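Local structure of D-glycerate 2-kinase (Thermotoga maritima, 2B8N) at residues K29-V34 with T416-N421; W62-A67 with L130-G135; G182-E187 with Q246-H251; G278-I283 with K314-L319. The protein catalyses the magnesium- and ATP-dependent phosphorylation of D-glycerate to 2-phosphoglycerate, a step in serine degradation through 3-hydroxypyruvate. All coordinates share one frame; numbering follows the deposited sequence.

Contact 1 of 4, residues K29-V34 with T416-N421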
loop_
_atom_site.group_PDB
_atom_site.type_symbol
_atom_site.label_atom_id
_atom_site.label_comp_id
_atom_site.label_asym_id
_atom_site.label_seq_id
_atom_site.Cartn_x
_atom_site.Cartn_y
_atom_site.Cartn_z
ATOM N N LYS A 29 0.918 -8.509 -15.620
ATOM C CA LYS A 29 -0.072 -9.504 -15.237
ATOM C C LYS A 29 -0.029 -9.858 -13.745
ATOM O O LYS A 29 -1.063 -10.203 -13.178
ATOM C CB LYS A 29 0.119 -10.781 -16.065
ATOM C CG LYS A 29 -0.227 -10.640 -17.525
ATOM C CD LYS A 29 -1.728 -10.795 -17.754
ATOM C CE LYS A 29 -2.145 -10.373 -19.174
ATOM N NZ LYS A 29 -3.624 -10.503 -19.415
ATOM N N SER A 30 1.144 -9.784 -13.107
ATOM C CA SER A 30 1.224 -10.100 -11.684
ATOM C C SER A 30 0.444 -9.090 -10.852
ATOM O O SER A 30 -0.252 -9.477 -9.909
ATOM C CB SER A 30 2.666 -10.158 -11.217
ATOM O OG SER A 30 3.344 -11.201 -11.890
ATOM N N ILE A 31 0.551 -7.807 -11.217
ATOM C CA ILE A 31 -0.146 -6.704 -10.517
ATOM C C ILE A 31 -1.675 -6.756 -10.646
ATOM O O ILE A 31 -2.394 -6.423 -9.687
ATOM C CB ILE A 31 0.336 -5.329 -11.023
ATOM C CG1 ILE A 31 1.757 -5.060 -10.571
ATOM C CG2 ILE A 31 -0.538 -4.191 -10.494
ATOM C CD1 ILE A 31 2.345 -3.830 -11.235
ATOM N N GLU A 32 -2.156 -7.145 -11.832
ATOM C CA GLU A 32 -3.586 -7.410 -12.083
ATOM C C GLU A 32 -4.241 -8.318 -11.054
ATOM O O GLU A 32 -5.437 -8.227 -10.827
ATOM C CB GLU A 32 -3.769 -8.079 -13.448
ATOM C CG GLU A 32 -3.590 -7.146 -14.611
ATOM C CD GLU A 32 -3.819 -7.811 -15.954
ATOM O OE1 GLU A 32 -4.306 -8.970 -16.007
ATOM O OE2 GLU A 32 -3.510 -7.155 -16.973
ATOM N N ALA A 33 -3.451 -9.222 -10.473
ATOM C CA ALA A 33 -3.922 -10.132 -9.424
ATOM C C ALA A 33 -4.369 -9.410 -8.156
ATOM O O ALA A 33 -5.107 -9.980 -7.347
ATOM C CB ALA A 33 -2.841 -11.140 -9.089
ATOM N N VAL A 34 -3.913 -8.174 -7.973
ATOM C CA VAL A 34 -4.381 -7.344 -6.868
ATOM C C VAL A 34 -5.146 -6.081 -7.314
ATOM O O VAL A 34 -5.230 -5.117 -6.544
ATOM C CB VAL A 34 -3.199 -6.970 -5.906
ATOM C CG1 VAL A 34 -2.628 -8.222 -5.272
ATOM C CG2 VAL A 34 -2.093 -6.176 -6.636
ATOM N N THR A 416 -2.360 2.095 -11.650
ATOM C CA THR A 416 -3.011 0.783 -11.631
ATOM C C THR A 416 -4.353 0.781 -10.940
ATOM O O THR A 416 -5.145 -0.115 -11.183
ATOM C CB THR A 416 -2.196 -0.310 -10.945
ATOM O OG1 THR A 416 -1.919 0.064 -9.582
ATOM C CG2 THR A 416 -0.941 -0.582 -11.714
ATOM N N GLY A 417 -4.597 1.760 -10.075
ATOM C CA GLY A 417 -5.734 1.722 -9.165
ATOM C C GLY A 417 -5.540 0.779 -7.982
ATOM O O GLY A 417 -6.501 0.402 -7.334
ATOM N N THR A 418 -4.301 0.396 -7.692
ATOM C CA THR A 418 -3.996 -0.343 -6.477
ATOM C C THR A 418 -2.622 0.063 -5.901
ATOM O O THR A 418 -1.853 0.779 -6.533
ATOM C CB THR A 418 -4.112 -1.875 -6.706
ATOM O OG1 THR A 418 -3.853 -2.566 -5.487
ATOM C CG2 THR A 418 -3.161 -2.375 -7.769
ATOM N N ASN A 419 -2.342 -0.358 -4.676
ATOM C CA ASN A 419 -1.026 -0.193 -4.100
ATOM C C ASN A 419 -0.737 -1.263 -3.053
ATOM O O ASN A 419 -1.352 -1.281 -1.985
ATOM C CB ASN A 419 -0.876 1.196 -3.486
ATOM C CG ASN A 419 0.535 1.455 -2.969
ATOM O OD1 ASN A 419 1.525 0.871 -3.455
ATOM N ND2 ASN A 419 0.641 2.333 -1.984
ATOM N N VAL A 420 0.175 -2.171 -3.381
ATOM C CA VAL A 420 0.652 -3.144 -2.410
ATOM C C VAL A 420 2.166 -3.161 -2.412
ATOM O O VAL A 420 2.775 -4.210 -2.295
ATOM C CB VAL A 420 0.096 -4.570 -2.662
ATOM C CG1 VAL A 420 -1.411 -4.560 -2.646
ATOM C CG2 VAL A 420 0.623 -5.154 -3.981
ATOM N N ASN A 421 2.755 -1.971 -2.519
ATOM C CA ASN A 421 4.203 -1.756 -2.485
ATOM C C ASN A 421 4.919 -2.286 -3.753
ATOM O O ASN A 421 4.417 -2.091 -4.850
ATOM C CB ASN A 421 4.785 -2.246 -1.147
ATOM C CG ASN A 421 4.203 -1.486 0.046
ATOM O OD1 ASN A 421 3.614 -2.079 0.974
ATOM N ND2 ASN A 421 4.366 -0.155 0.019
#
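Residues 29-34 lie on helix 17-32, and they meet the irregular loop 416-421 with the CA atoms of Val34 and Thr418 7.0 Å apart. One polar bond joins the two. OG1 of Thr418 donates to the backbone O of Val34 at 3.1 Å. The hydroxyl stands anti to the backbone N (chi1 -178°), and it meets the carbonyl from above its plane, 34° out of it. The same torsion leaves CG2 of Thr418 beside CG2 of Val34, 4.1 Å away. CG2 of Val34 also meets CG2 of Val420 tip to tip at 3.9 Å. The loop lies between strands 410-411 and 422-428 of the mixed sheet. Thr418 and Val420 also touch Leu199 of the parallel sheet, so the contact sits where the two sheets approach each other. An alanine in place of Thr418 has neither OG1 nor CG2, and would probably leave the loop less firmly tied to the Val34 carbonyl and the methyl packing looser. Farther back along the helix, CG2 of Ile31 meets CG2 of Thr416 at 3.8 Å, the side chains crossing at about a right angle. OG1 of Thr416 is turned to its own loop. It accepts from the backbone N of Thr418 at 3.1 Å, forming an ST turn, and it also bonds to the backbone O of Thr362.

Contact 2 of 4, residues W62-A67 with L130-G135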
loop_
_atom_site.group_PDB
_atom_site.type_symbol
_atom_site.label_atom_id
_atom_site.label_comp_id
_atom_site.label_asym_id
_atom_site.label_seq_id
_atom_site.Cartn_x
_atom_site.Cartn_y
_atom_site.Cartn_z
ATOM N N TRP A 62 -13.779 3.100 -4.710
ATOM C CA TRP A 62 -14.804 3.097 -5.730
ATOM C C TRP A 62 -14.811 1.780 -6.519
ATOM O O TRP A 62 -15.882 1.222 -6.774
ATOM C CB TRP A 62 -14.672 4.311 -6.644
ATOM C CG TRP A 62 -15.894 4.537 -7.457
ATOM C CD1 TRP A 62 -16.949 5.363 -7.157
ATOM C CD2 TRP A 62 -16.218 3.913 -8.706
ATOM N NE1 TRP A 62 -17.904 5.294 -8.153
ATOM C CE2 TRP A 62 -17.481 4.404 -9.107
ATOM C CE3 TRP A 62 -15.564 2.985 -9.524
ATOM C CZ2 TRP A 62 -18.088 4.003 -10.291
ATOM C CZ3 TRP A 62 -16.182 2.569 -10.693
ATOM C CH2 TRP A 62 -17.422 3.078 -11.069
ATOM N N ARG A 63 -13.645 1.261 -6.898
ATOM C CA ARG A 63 -13.647 0.030 -7.702
ATOM C C ARG A 63 -13.956 -1.217 -6.861
ATOM O O ARG A 63 -14.608 -2.159 -7.331
ATOM C CB ARG A 63 -12.359 -0.134 -8.506
ATOM C CG ARG A 63 -12.115 1.040 -9.451
ATOM C CD ARG A 63 -12.031 0.671 -10.934
ATOM N NE ARG A 63 -13.232 1.070 -11.695
ATOM C CZ ARG A 63 -13.294 1.230 -13.026
ATOM N NH1 ARG A 63 -12.239 1.021 -13.791
ATOM N NH2 ARG A 63 -14.431 1.603 -13.605
HETATM N N MSE A 64 -13.515 -1.212 -5.608
HETATM C CA MSE A 64 -13.849 -2.293 -4.686
HETATM C C MSE A 64 -15.366 -2.328 -4.423
HETATM O O MSE A 64 -15.956 -3.412 -4.370
HETATM C CB MSE A 64 -13.095 -2.135 -3.377
HETATM C CG MSE A 64 -11.599 -2.292 -3.485
HETATM SE SE MSE A 64 -10.740 -2.212 -1.714
HETATM C CE MSE A 64 -11.380 -3.870 -0.859
ATOM N N ALA A 65 -15.993 -1.157 -4.269
ATOM C CA ALA A 65 -17.439 -1.101 -4.057
ATOM C C ALA A 65 -18.172 -1.633 -5.293
ATOM O O ALA A 65 -19.009 -2.511 -5.184
ATOM C CB ALA A 65 -17.895 0.316 -3.749
ATOM N N LYS A 66 -17.834 -1.116 -6.470
ATOM C CA LYS A 66 -18.437 -1.596 -7.703
ATOM C C LYS A 66 -18.359 -3.121 -7.862
ATOM O O LYS A 66 -19.325 -3.738 -8.313
ATOM C CB LYS A 66 -17.781 -0.954 -8.916
ATOM C CG LYS A 66 -18.337 -1.465 -10.241
ATOM C CD LYS A 66 -17.832 -0.646 -11.408
ATOM C CE LYS A 66 -18.168 -1.325 -12.732
ATOM N NZ LYS A 66 -17.386 -2.578 -12.892
ATOM N N ALA A 67 -17.211 -3.717 -7.533
ATOM C CA ALA A 67 -17.052 -5.173 -7.651
ATOM C C ALA A 67 -17.925 -5.964 -6.652
ATOM O O ALA A 67 -18.461 -7.005 -6.987
ATOM C CB ALA A 67 -15.579 -5.565 -7.524
ATOM N N LEU A 130 -20.002 -4.768 5.402
ATOM C CA LEU A 130 -18.955 -5.177 4.487
ATOM C C LEU A 130 -17.973 -4.016 4.356
ATOM O O LEU A 130 -18.250 -3.039 3.653
ATOM C CB LEU A 130 -19.578 -5.558 3.131
ATOM C CG LEU A 130 -18.565 -5.775 2.000
ATOM C CD1 LEU A 130 -17.525 -6.853 2.404
ATOM C CD2 LEU A 130 -19.265 -6.098 0.652
ATOM N N PHE A 131 -16.848 -4.122 5.064
ATOM C CA PHE A 131 -15.894 -3.026 5.183
ATOM C C PHE A 131 -14.775 -3.188 4.173
ATOM O O PHE A 131 -13.878 -3.999 4.358
ATOM C CB PHE A 131 -15.369 -2.978 6.614
ATOM C CG PHE A 131 -14.603 -1.720 6.954
ATOM C CD1 PHE A 131 -14.999 -0.476 6.474
ATOM C CD2 PHE A 131 -13.499 -1.786 7.785
ATOM C CE1 PHE A 131 -14.287 0.680 6.802
ATOM C CE2 PHE A 131 -12.785 -0.638 8.123
ATOM C CZ PHE A 131 -13.177 0.594 7.627
ATOM N N LEU A 132 -14.849 -2.418 3.091
ATOM C CA LEU A 132 -13.884 -2.510 1.970
ATOM C C LEU A 132 -12.807 -1.448 2.150
ATOM O O LEU A 132 -13.073 -0.228 1.994
ATOM C CB LEU A 132 -14.605 -2.319 0.623
ATOM C CG LEU A 132 -15.748 -3.293 0.335
ATOM C CD1 LEU A 132 -16.590 -2.829 -0.843
ATOM C CD2 LEU A 132 -15.230 -4.688 0.102
ATOM N N LEU A 133 -11.606 -1.893 2.505
ATOM C CA LEU A 133 -10.571 -0.961 2.942
ATOM C C LEU A 133 -9.319 -1.010 2.074
ATOM O O LEU A 133 -8.815 -2.088 1.753
ATOM C CB LEU A 133 -10.233 -1.239 4.409
ATOM C CG LEU A 133 -9.335 -0.273 5.188
ATOM C CD1 LEU A 133 -9.869 1.154 5.253
ATOM C CD2 LEU A 133 -9.132 -0.832 6.589
ATOM N N SER A 134 -8.839 0.178 1.702
ATOM C CA SER A 134 -7.550 0.369 1.011
ATOM C C SER A 134 -6.807 1.566 1.607
ATOM O O SER A 134 -7.284 2.163 2.567
ATOM C CB SER A 134 -7.768 0.552 -0.507
ATOM O OG SER A 134 -8.896 1.360 -0.789
ATOM N N GLY A 135 -5.652 1.920 1.031
ATOM C CA GLY A 135 -4.795 3.038 1.511
ATOM C C GLY A 135 -5.466 4.393 1.699
ATOM O O GLY A 135 -6.448 4.718 1.028
#
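Met64, modelled as selenomethionine, carries this contact. Its CB leaves helix 61-72 toward strand 128-133. CG then stands anti to the carbonyl carbon, beside the backbone N (chi1 -66°). The chain runs on extended to SE, which comes 4.0 Å from the backbone O of Leu133 and 4.1 Å from OG of Ser134. The turn about CG-SE (chi3 68°) brings CE against the strand, 3.9 Å from CB of Leu132 and also 3.9 Å from the backbone N of Leu133. CD2 of Leu132 lies beside the same methyl. The contact belongs to the parallel six-stranded alpha/beta sheet, whose strand order, 3-2-1-4-5-6, is a Rossmann-like order. Helix 61-72 follows strand 52-57 and lies over the neighbouring strand 128-133. The axes of helix 62-67 and strand 130-133 run at 144°, roughly antiparallel, and are 8.6 Å apart at closest approach. Leu132 and Met64 slide past each other in opposite directions. Leu132 thereby reaches the helix backbone: its CD1 is 3.6 Å from O of Met64 and 3.7 Å from CA of Ala65. Leu132 also touches Leu54 and Ala56 of strand 52-57 and Ala68 of the helix. No hydrogen bond crosses between the segments, and the touching residues are all buried. The polar end of Ser134 is satisfied by the backbone N of Ala60, just before the helix, so OG meets the selenium by packing alone.

Contact 3 of 4, residues G182-E187 with Q246-H251; sequences GGRFAE and QETPKH
The start of helix 184-189, with Gly183 as N-cap residue, packs against the loop that leads from helix 238-244 to strand 255-261. The close-packed part is Pro249 against the two glycines. With no side chain at Gly182 or Gly183, the proline ring lies directly on the backbone: CG of Pro249 is 3.2 Å from O of Gly182 and 3.5 Å from C of Gly183. Arg184 lies beside the proline, its CG 3.8 Å from CD of Pro249. Its chain is extended from CG to NE, and CG2 of Thr248 sits over one face of the guanidinium, 3.8 Å from CZ. NH2 makes two weak bonds, to O of Gln246 at 3.0 Å, near the guanidinium plane, and to O of Glu247 at 3.3 Å. NH1 bonds to O of Ser178. Within the loop, OE2 of Glu247 accepts from the backbone N of Thr248 and from NZ of Lys250; His176 also bonds to this oxygen. The solvent side is looser. Gln246 and Glu187 are exposed there, and Glu187 adds only an oblique brush, its OE1 lying 3.7 Å from CD of Pro249.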
loop_
_atom_site.group_PDB
_atom_site.type_symbol
_atom_site.label_atom_id
_atom_site.label_comp_id
_atom_site.label_asym_id
_atom_site.label_seq_id
_atom_site.Cartn_x
_atom_site.Cartn_y
_atom_site.Cartn_z
ATOM N N GLY A 182 -8.782 2.762 16.479
ATOM C CA GLY A 182 -8.594 2.006 17.718
ATOM C C GLY A 182 -9.742 1.081 18.047
ATOM O O GLY A 182 -10.054 0.885 19.232
ATOM N N GLY A 183 -10.373 0.526 17.008
ATOM C CA GLY A 183 -11.456 -0.456 17.173
ATOM C C GLY A 183 -12.838 0.146 17.403
ATOM O O GLY A 183 -13.824 -0.570 17.537
ATOM N N ARG A 184 -12.930 1.465 17.442
ATOM C CA ARG A 184 -14.209 2.115 17.789
ATOM C C ARG A 184 -15.315 1.957 16.733
ATOM O O ARG A 184 -16.510 1.835 17.063
ATOM C CB ARG A 184 -13.969 3.580 18.143
ATOM C CG ARG A 184 -13.268 3.672 19.491
ATOM C CD ARG A 184 -13.034 5.068 19.982
ATOM N NE ARG A 184 -12.968 5.126 21.448
ATOM C CZ ARG A 184 -12.187 5.955 22.132
ATOM N NH1 ARG A 184 -11.368 6.799 21.509
ATOM N NH2 ARG A 184 -12.212 5.944 23.461
ATOM N N PHE A 185 -14.900 1.920 15.475
ATOM C CA PHE A 185 -15.806 1.650 14.381
ATOM C C PHE A 185 -16.501 0.309 14.547
ATOM O O PHE A 185 -17.704 0.241 14.424
ATOM C CB PHE A 185 -15.070 1.728 13.040
ATOM C CG PHE A 185 -15.951 1.498 11.871
ATOM C CD1 PHE A 185 -17.102 2.263 11.687
ATOM C CD2 PHE A 185 -15.652 0.520 10.948
ATOM C CE1 PHE A 185 -17.932 2.052 10.589
ATOM C CE2 PHE A 185 -16.467 0.317 9.851
ATOM C CZ PHE A 185 -17.610 1.089 9.681
ATOM N N ALA A 186 -15.754 -0.749 14.838
ATOM C CA ALA A 186 -16.334 -2.095 15.085
ATOM C C ALA A 186 -17.215 -2.069 16.308
ATOM O O ALA A 186 -18.229 -2.792 16.387
ATOM C CB ALA A 186 -15.233 -3.153 15.274
ATOM N N GLU A 187 -16.808 -1.244 17.266
ATOM C CA GLU A 187 -17.549 -1.064 18.488
ATOM C C GLU A 187 -18.887 -0.377 18.210
ATOM O O GLU A 187 -19.869 -0.662 18.889
ATOM C CB GLU A 187 -16.705 -0.275 19.484
ATOM C CG GLU A 187 -17.439 0.160 20.723
ATOM C CD GLU A 187 -16.512 0.660 21.806
ATOM O OE1 GLU A 187 -15.744 1.601 21.559
ATOM O OE2 GLU A 187 -16.560 0.102 22.915
ATOM N N GLN A 246 -10.875 8.368 27.820
ATOM C CA GLN A 246 -11.844 7.385 27.355
ATOM C C GLN A 246 -11.039 6.265 26.718
ATOM O O GLN A 246 -10.354 6.474 25.698
ATOM C CB GLN A 246 -12.835 8.029 26.372
ATOM C CG GLN A 246 -13.436 9.345 26.911
ATOM C CD GLN A 246 -14.626 9.855 26.118
ATOM O OE1 GLN A 246 -14.700 11.046 25.774
ATOM N NE2 GLN A 246 -15.569 8.961 25.830
ATOM N N GLU A 247 -11.089 5.091 27.342
ATOM C CA GLU A 247 -10.265 3.993 26.910
ATOM C C GLU A 247 -10.859 3.369 25.667
ATOM O O GLU A 247 -12.092 3.352 25.508
ATOM C CB GLU A 247 -10.112 2.954 28.019
ATOM C CG GLU A 247 -9.034 1.931 27.732
ATOM C CD GLU A 247 -7.710 2.573 27.401
ATOM O OE1 GLU A 247 -7.022 2.986 28.354
ATOM O OE2 GLU A 247 -7.381 2.677 26.199
ATOM N N THR A 248 -9.970 2.868 24.804
ATOM C CA THR A 248 -10.339 2.260 23.527
ATOM C C THR A 248 -10.588 0.787 23.747
ATOM O O THR A 248 -10.072 0.231 24.725
ATOM C CB THR A 248 -9.205 2.404 22.520
ATOM O OG1 THR A 248 -8.014 1.877 23.095
ATOM C CG2 THR A 248 -8.992 3.875 22.178
ATOM N N PRO A 249 -11.405 0.156 22.873
ATOM C CA PRO A 249 -11.746 -1.268 22.987
ATOM C C PRO A 249 -10.536 -2.185 23.018
ATOM O O PRO A 249 -9.744 -2.170 22.073
ATOM C CB PRO A 249 -12.582 -1.541 21.737
ATOM C CG PRO A 249 -12.451 -0.357 20.870
ATOM C CD PRO A 249 -12.108 0.792 21.748
ATOM N N LYS A 250 -10.408 -2.971 24.098
ATOM C CA LYS A 250 -9.263 -3.874 24.311
ATOM C C LYS A 250 -9.465 -5.236 23.631
ATOM O O LYS A 250 -8.509 -5.962 23.403
ATOM C CB LYS A 250 -8.972 -4.010 25.818
ATOM C CG LYS A 250 -8.494 -2.681 26.497
ATOM C CD LYS A 250 -7.034 -2.291 26.084
ATOM C CE LYS A 250 -6.730 -0.791 26.274
ATOM N NZ LYS A 250 -7.129 0.098 25.130
ATOM N N HIS A 251 -10.707 -5.536 23.261
ATOM C CA HIS A 251 -11.078 -6.789 22.633
ATOM C C HIS A 251 -12.291 -6.519 21.748
ATOM O O HIS A 251 -13.110 -5.656 22.062
ATOM C CB HIS A 251 -11.433 -7.808 23.726
ATOM C CG HIS A 251 -12.612 -7.399 24.578
ATOM N ND1 HIS A 251 -12.474 -6.733 25.784
ATOM C CD2 HIS A 251 -13.950 -7.561 24.391
ATOM C CE1 HIS A 251 -13.673 -6.505 26.300
ATOM N NE2 HIS A 251 -14.584 -6.992 25.473
#

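Contact 4 of 4, residues G278-I283 with K314-L319; sequences GFNAEI and KKPAAL
Asn280 and Phe279 approach the second segment in quite different ways. CG of Asn280 is anti to its carbonyl carbon (chi1 -60°), and the amide reaches across to the residues just before strand 317-323. There ND2 donates to O of Lys314 at 2.7 Å, almost straight (175°). The acceptor lies in the amide plane of Asn280, but the donor stands well above the carbonyl plane of Lys314. Phe279 instead crosses Pro316 obliquely. CD1 of Phe279 is 3.7 Å from CB of Pro316, and the ring turns its edge to the backbone after that proline. CB of Phe279 rests on CB of Ala318 at 3.9 Å. Pro316 follows a cis peptide bond. The strands pair in parallel, starting at these residues. N of Asn280 donates to O of Pro316 at 2.8 Å, N of Ala318 to O of Asn280 at 2.8 Å, and N of Glu282 to O of Ala318 at 3.1 Å. Ala281 and Ala318 share one face, with their CB atoms 4.1 Å apart, and helix 263-276 touches both. Ala317 and Leu319 point to the other face, against helix 292-309. That helix links the two strands in a beta-alpha-beta crossover. An alanine in place of Asn280 lacks the amide that ties the Lys314 carbonyl, and the chain before Pro316 would probably be held less firmly. The chemistry implies a division of labour: backbone bonds set the register, the amide adds a bond just before strand 317-323, and the small alanine side chains are consistent with the close approach of helix 263-276.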
loop_
_atom_site.group_PDB
_atom_site.type_symbol
_atom_site.label_atom_id
_atom_site.label_comp_id
_atom_site.label_asym_id
_atom_site.label_seq_id
_atom_site.Cartn_x
_atom_site.Cartn_y
_atom_site.Cartn_z
ATOM N N GLY A 278 7.981 -21.510 -18.444
ATOM C CA GLY A 278 9.168 -22.369 -18.536
ATOM C C GLY A 278 10.331 -22.005 -17.625
ATOM O O GLY A 278 11.430 -22.531 -17.786
ATOM N N PHE A 279 10.102 -21.128 -16.650
ATOM C CA PHE A 279 11.171 -20.694 -15.742
ATOM C C PHE A 279 11.197 -21.481 -14.450
ATOM O O PHE A 279 10.154 -21.776 -13.882
ATOM C CB PHE A 279 11.034 -19.208 -15.383
ATOM C CG PHE A 279 11.443 -18.289 -16.489
ATOM C CD1 PHE A 279 12.790 -18.124 -16.796
ATOM C CD2 PHE A 279 10.491 -17.614 -17.238
ATOM C CE1 PHE A 279 13.187 -17.297 -17.841
ATOM C CE2 PHE A 279 10.872 -16.787 -18.300
ATOM C CZ PHE A 279 12.219 -16.627 -18.602
ATOM N N ASN A 280 12.389 -21.813 -13.983
ATOM C CA ASN A 280 12.551 -22.247 -12.620
ATOM C C ASN A 280 12.380 -20.969 -11.790
ATOM O O ASN A 280 13.199 -20.054 -11.911
ATOM C CB ASN A 280 13.945 -22.854 -12.385
ATOM C CG ASN A 280 14.223 -24.072 -13.254
ATOM O OD1 ASN A 280 13.378 -24.977 -13.398
ATOM N ND2 ASN A 280 15.423 -24.108 -13.832
ATOM N N ALA A 281 11.326 -20.899 -10.979
ATOM C CA ALA A 281 10.976 -19.665 -10.292
ATOM C C ALA A 281 10.891 -19.854 -8.798
ATOM O O ALA A 281 10.336 -20.861 -8.327
ATOM C CB ALA A 281 9.659 -19.131 -10.798
ATOM N N GLU A 282 11.443 -18.885 -8.052
ATOM C CA GLU A 282 11.246 -18.822 -6.591
ATOM C C GLU A 282 11.167 -17.379 -6.069
ATOM O O GLU A 282 11.719 -16.439 -6.676
ATOM C CB GLU A 282 12.317 -19.639 -5.824
ATOM C CG GLU A 282 12.038 -19.834 -4.343
ATOM C CD GLU A 282 10.705 -20.544 -4.022
ATOM O OE1 GLU A 282 9.604 -19.977 -4.242
ATOM O OE2 GLU A 282 10.761 -21.685 -3.512
ATOM N N ILE A 283 10.462 -17.238 -4.951
ATOM C CA ILE A 283 10.374 -16.017 -4.193
ATOM C C ILE A 283 11.458 -16.005 -3.147
ATOM O O ILE A 283 11.455 -16.845 -2.236
ATOM C CB ILE A 283 9.017 -15.932 -3.467
ATOM C CG1 ILE A 283 7.880 -15.829 -4.488
ATOM C CG2 ILE A 283 8.995 -14.726 -2.522
ATOM C CD1 ILE A 283 6.480 -16.001 -3.896
ATOM N N LYS A 314 18.494 -22.866 -11.179
ATOM C CA LYS A 314 19.125 -23.237 -12.425
ATOM C C LYS A 314 18.456 -22.454 -13.536
ATOM O O LYS A 314 17.245 -22.195 -13.495
ATOM C CB LYS A 314 18.964 -24.728 -12.703
ATOM C CG LYS A 314 19.449 -25.616 -11.589
ATOM C CD LYS A 314 19.533 -27.088 -11.998
ATOM C CE LYS A 314 18.156 -27.742 -12.333
ATOM N NZ LYS A 314 16.968 -27.320 -11.497
ATOM N N LYS A 315 19.251 -22.093 -14.538
ATOM C CA LYS A 315 18.747 -21.419 -15.728
ATOM C C LYS A 315 17.860 -22.372 -16.536
ATOM O O LYS A 315 18.194 -23.529 -16.710
ATOM C CB LYS A 315 19.900 -20.962 -16.632
ATOM C CG LYS A 315 20.930 -19.991 -16.041
ATOM C CD LYS A 315 22.092 -19.828 -17.037
ATOM C CE LYS A 315 23.431 -20.096 -16.396
ATOM N NZ LYS A 315 23.569 -21.475 -15.861
ATOM N N PRO A 316 16.738 -21.881 -17.070
ATOM C CA PRO A 316 16.262 -20.497 -17.061
ATOM C C PRO A 316 15.598 -20.165 -15.742
ATOM O O PRO A 316 14.718 -20.894 -15.304
ATOM C CB PRO A 316 15.240 -20.474 -18.210
ATOM C CG PRO A 316 15.108 -21.858 -18.685
ATOM C CD PRO A 316 15.789 -22.770 -17.746
ATOM N N ALA A 317 16.012 -19.080 -15.105
ATOM C CA ALA A 317 15.576 -18.798 -13.720
ATOM C C ALA A 317 14.827 -17.490 -13.636
ATOM O O ALA A 317 15.082 -16.585 -14.426
ATOM C CB ALA A 317 16.774 -18.797 -12.736
ATOM N N ALA A 318 13.905 -17.431 -12.676
ATOM C CA ALA A 318 13.174 -16.230 -12.339
ATOM C C ALA A 318 13.192 -16.047 -10.820
ATOM O O ALA A 318 12.572 -16.823 -10.094
ATOM C CB ALA A 318 11.751 -16.299 -12.848
ATOM N N LEU A 319 13.926 -15.025 -10.362
ATOM C CA LEU A 319 14.017 -14.677 -8.952
ATOM C C LEU A 319 12.995 -13.596 -8.667
ATOM O O LEU A 319 12.995 -12.577 -9.349
ATOM C CB LEU A 319 15.414 -14.134 -8.650
ATOM C CG LEU A 319 16.614 -15.040 -8.918
ATOM C CD1 LEU A 319 17.839 -14.217 -8.823
ATOM C CD2 LEU A 319 16.688 -16.183 -7.923
#

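In the fold
Contacts 2, 3 and 4 follow in series along the chain, all nested inside the loop that contact 1 closes. Contact 2 lies on the parallel sheet, and contact 3 beside it, between helix 184-189 and the loop entering one of its outermost strands, 255-261. Their centres are about 23 Å apart, yet they touch, with CE1 of Phe131 3.8 Å from CE2 of Phe185. Contact 4 forms one edge of the mixed sheet, its centre about 46 Å from that of contact 3. Contact 1 lies between, its centre about 14 Å from that of contact 2 and about 22 Å from that of contact 4. It joins early and late parts of the chain where the two sheets meet.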